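Local coordinates for protein beta-glucanase (Bacteroides thetaiotaomicron, PDB 6EUG) that probably hydrolyses beta-1,3-galactosidic linkages of arabinogalactan through its family 43 glycoside hydrolase domain, which holds a sugar-like imidazole inhibitor in its central pocket, at residues A[277-282]-A[318-323]. Sequence-based numbering, arbitrary orientation.
With GIM (glucoimidazole), chain B.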
loop_
_atom_site.group_PDB
_atom_site.type_symbol
_atom_site.label_atom_id
_atom_site.label_comp_id
_atom_site.label_asym_id
_atom_site.label_seq_id
_atom_site.Cartn_x
_atom_site.Cartn_y
_atom_site.Cartn_z
ATOM N N ILE A 277 10.062 -1.412 0.690
ATOM C CA ILE A 277 10.234 -0.536 1.871
ATOM C C ILE A 277 8.931 -0.542 2.648
ATOM O O ILE A 277 7.849 -0.378 2.065
ATOM C CB ILE A 277 10.701 0.910 1.517
ATOM C CG1 ILE A 277 12.073 0.852 0.828
ATOM C CG2 ILE A 277 10.709 1.815 2.755
ATOM C CD1 ILE A 277 12.613 2.178 0.307
ATOM N N THR A 278 9.068 -0.696 3.968
ATOM C CA THR A 278 7.945 -0.690 4.893
ATOM C C THR A 278 8.220 0.190 6.103
ATOM O O THR A 278 9.382 0.568 6.360
ATOM C CB THR A 278 7.626 -2.129 5.348
ATOM O OG1 THR A 278 8.786 -2.703 5.965
ATOM C CG2 THR A 278 7.255 -3.011 4.171
ATOM N N SER A 279 7.150 0.518 6.845
ATOM C CA SER A 279 7.268 1.125 8.177
ATOM C C SER A 279 6.974 0.065 9.241
ATOM O O SER A 279 6.473 -1.009 8.939
ATOM C CB SER A 279 6.247 2.300 8.355
ATOM O OG SER A 279 4.915 1.820 8.465
ATOM N N GLY A 280 7.256 0.393 10.499
ATOM C CA GLY A 280 6.652 -0.340 11.610
ATOM C C GLY A 280 5.219 0.111 11.883
ATOM O O GLY A 280 4.609 0.863 11.086
ATOM N N CYS A 281 4.692 -0.341 13.018
ATOM C CA CYS A 281 3.292 -0.125 13.410
ATOM C C CYS A 281 3.230 0.723 14.679
ATOM O O CYS A 281 3.253 0.190 15.793
ATOM C CB CYS A 281 2.575 -1.478 13.629
ATOM S SG CYS A 281 0.778 -1.372 13.551
ATOM N N THR A 282 3.233 2.044 14.501
ATOM C CA THR A 282 3.169 2.993 15.637
ATOM C C THR A 282 2.149 4.106 15.417
ATOM O O THR A 282 2.444 5.280 15.650
ATOM C CB THR A 282 4.555 3.602 15.914
ATOM O OG1 THR A 282 5.051 4.253 14.730
ATOM C CG2 THR A 282 5.533 2.494 16.345
ATOM N N GLY A 318 10.490 12.040 9.183
ATOM C CA GLY A 318 9.163 12.438 9.701
ATOM C C GLY A 318 8.000 11.876 8.869
ATOM O O GLY A 318 6.870 12.283 9.054
ATOM N N GLY A 319 8.312 10.956 7.948
ATOM C CA GLY A 319 7.324 10.376 7.028
ATOM C C GLY A 319 7.008 8.883 7.216
ATOM O O GLY A 319 7.564 8.198 8.111
ATOM N N GLN A 320 6.123 8.400 6.333
ATOM C CA GLN A 320 5.768 6.986 6.217
ATOM C C GLN A 320 5.599 6.648 4.734
ATOM O O GLN A 320 4.850 7.337 4.009
ATOM C CB GLN A 320 4.475 6.683 6.991
ATOM C CG GLN A 320 4.040 5.209 7.025
ATOM C CD GLN A 320 2.704 4.969 7.719
ATOM O OE1 GLN A 320 1.784 5.825 7.652
ATOM N NE2 GLN A 320 2.533 3.755 8.308
ATOM N N SER A 321 6.313 5.628 4.261
ATOM C CA SER A 321 6.236 5.149 2.886
ATOM C C SER A 321 4.825 5.051 2.293
ATOM O O SER A 321 3.891 4.611 2.992
ATOM C CB SER A 321 6.955 3.785 2.803
ATOM O OG SER A 321 6.459 2.800 3.747
ATOM N N THR A 322 4.695 5.390 1.008
ATOM C CA THR A 322 3.447 5.101 0.240
ATOM C C THR A 322 3.622 4.455 -1.135
ATOM O O THR A 322 2.757 3.689 -1.536
ATOM C CB THR A 322 2.458 6.283 0.187
ATOM O OG1 THR A 322 1.169 5.846 -0.304
ATOM C CG2 THR A 322 2.976 7.461 -0.631
ATOM N N TYR A 323 4.691 4.782 -1.872
ATOM C CA TYR A 323 4.838 4.289 -3.250
ATOM C C TYR A 323 6.269 4.483 -3.747
ATOM O O TYR A 323 6.966 5.410 -3.310
ATOM C CB TYR A 323 3.845 5.065 -4.207
ATOM C CG TYR A 323 3.669 4.375 -5.570
ATOM C CD1 TYR A 323 2.918 3.205 -5.678
ATOM C CD2 TYR A 323 4.231 4.908 -6.734
ATOM C CE1 TYR A 323 2.797 2.526 -6.891
ATOM C CE2 TYR A 323 4.107 4.250 -7.953
ATOM C CZ TYR A 323 3.373 3.067 -8.032
ATOM O OH TYR A 323 3.247 2.403 -9.232
HETATM C C1 GIM B . -1.863 3.329 9.943
HETATM C C2 GIM B . -1.883 3.188 8.469
HETATM N N10 GIM B . -2.669 4.118 10.673
HETATM C C3 GIM B . -2.684 4.347 7.849
HETATM C C4 GIM B . -3.994 4.556 8.666
HETATM C C5 GIM B . -3.672 5.049 10.085
HETATM C C6 GIM B . -4.908 5.178 10.973
HETATM C C7 GIM B . -1.337 3.005 12.052
HETATM C C8 GIM B . -2.347 3.944 11.983
HETATM N N1 GIM B . -1.050 2.639 10.782
HETATM O O3 GIM B . -3.033 4.051 6.488
HETATM O O2 GIM B . -0.520 2.986 8.009
HETATM O O4 GIM B . -4.831 3.374 8.736
HETATM O O6 GIM B . -5.445 3.892 11.270
#
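In the glucoimidazole pocket at the centre of the five-bladed beta-propeller of this family 43 glycoside hydrolase domain, Gln320 from one blade meets Ser279 from the next. The Gln320 chain runs out extended, with CG anti to the backbone N (chi1 -176°), and this brings its amide alongside Ser279 and up to the ligand. Gln320 NE2 donates to Ser279 OG at 3.1 Å, almost straight and in the amide plane. The same nitrogen gives a second, more bent bond to O2 of glucoimidazole, 3.2 Å away. Ser279 OG in turn donates to Gly280 O at 2.8 Å, on a carbonyl lone pair, so the hydroxyl accepts from the amide while its own proton goes to the loop that follows strand 273-279. The other end of the amide is also taken: Gln320 OE1 accepts a hydrogen bond from Trp340 NE1. Farther from the ligand, Ile277 CG2 lies 4.2 Å from Ser321 CB, and Ser321 OG is hydrogen-bonded to Ala264 O. Glu110, Asp214 and Arg111 also hydrogen-bond the inhibitor. With Trp340 at its oxygen and Ser279 at its nitrogen, the Gln320 amide is fixed in rotation and presents an N-H, not a carbonyl oxygen, to the ligand hydroxyl.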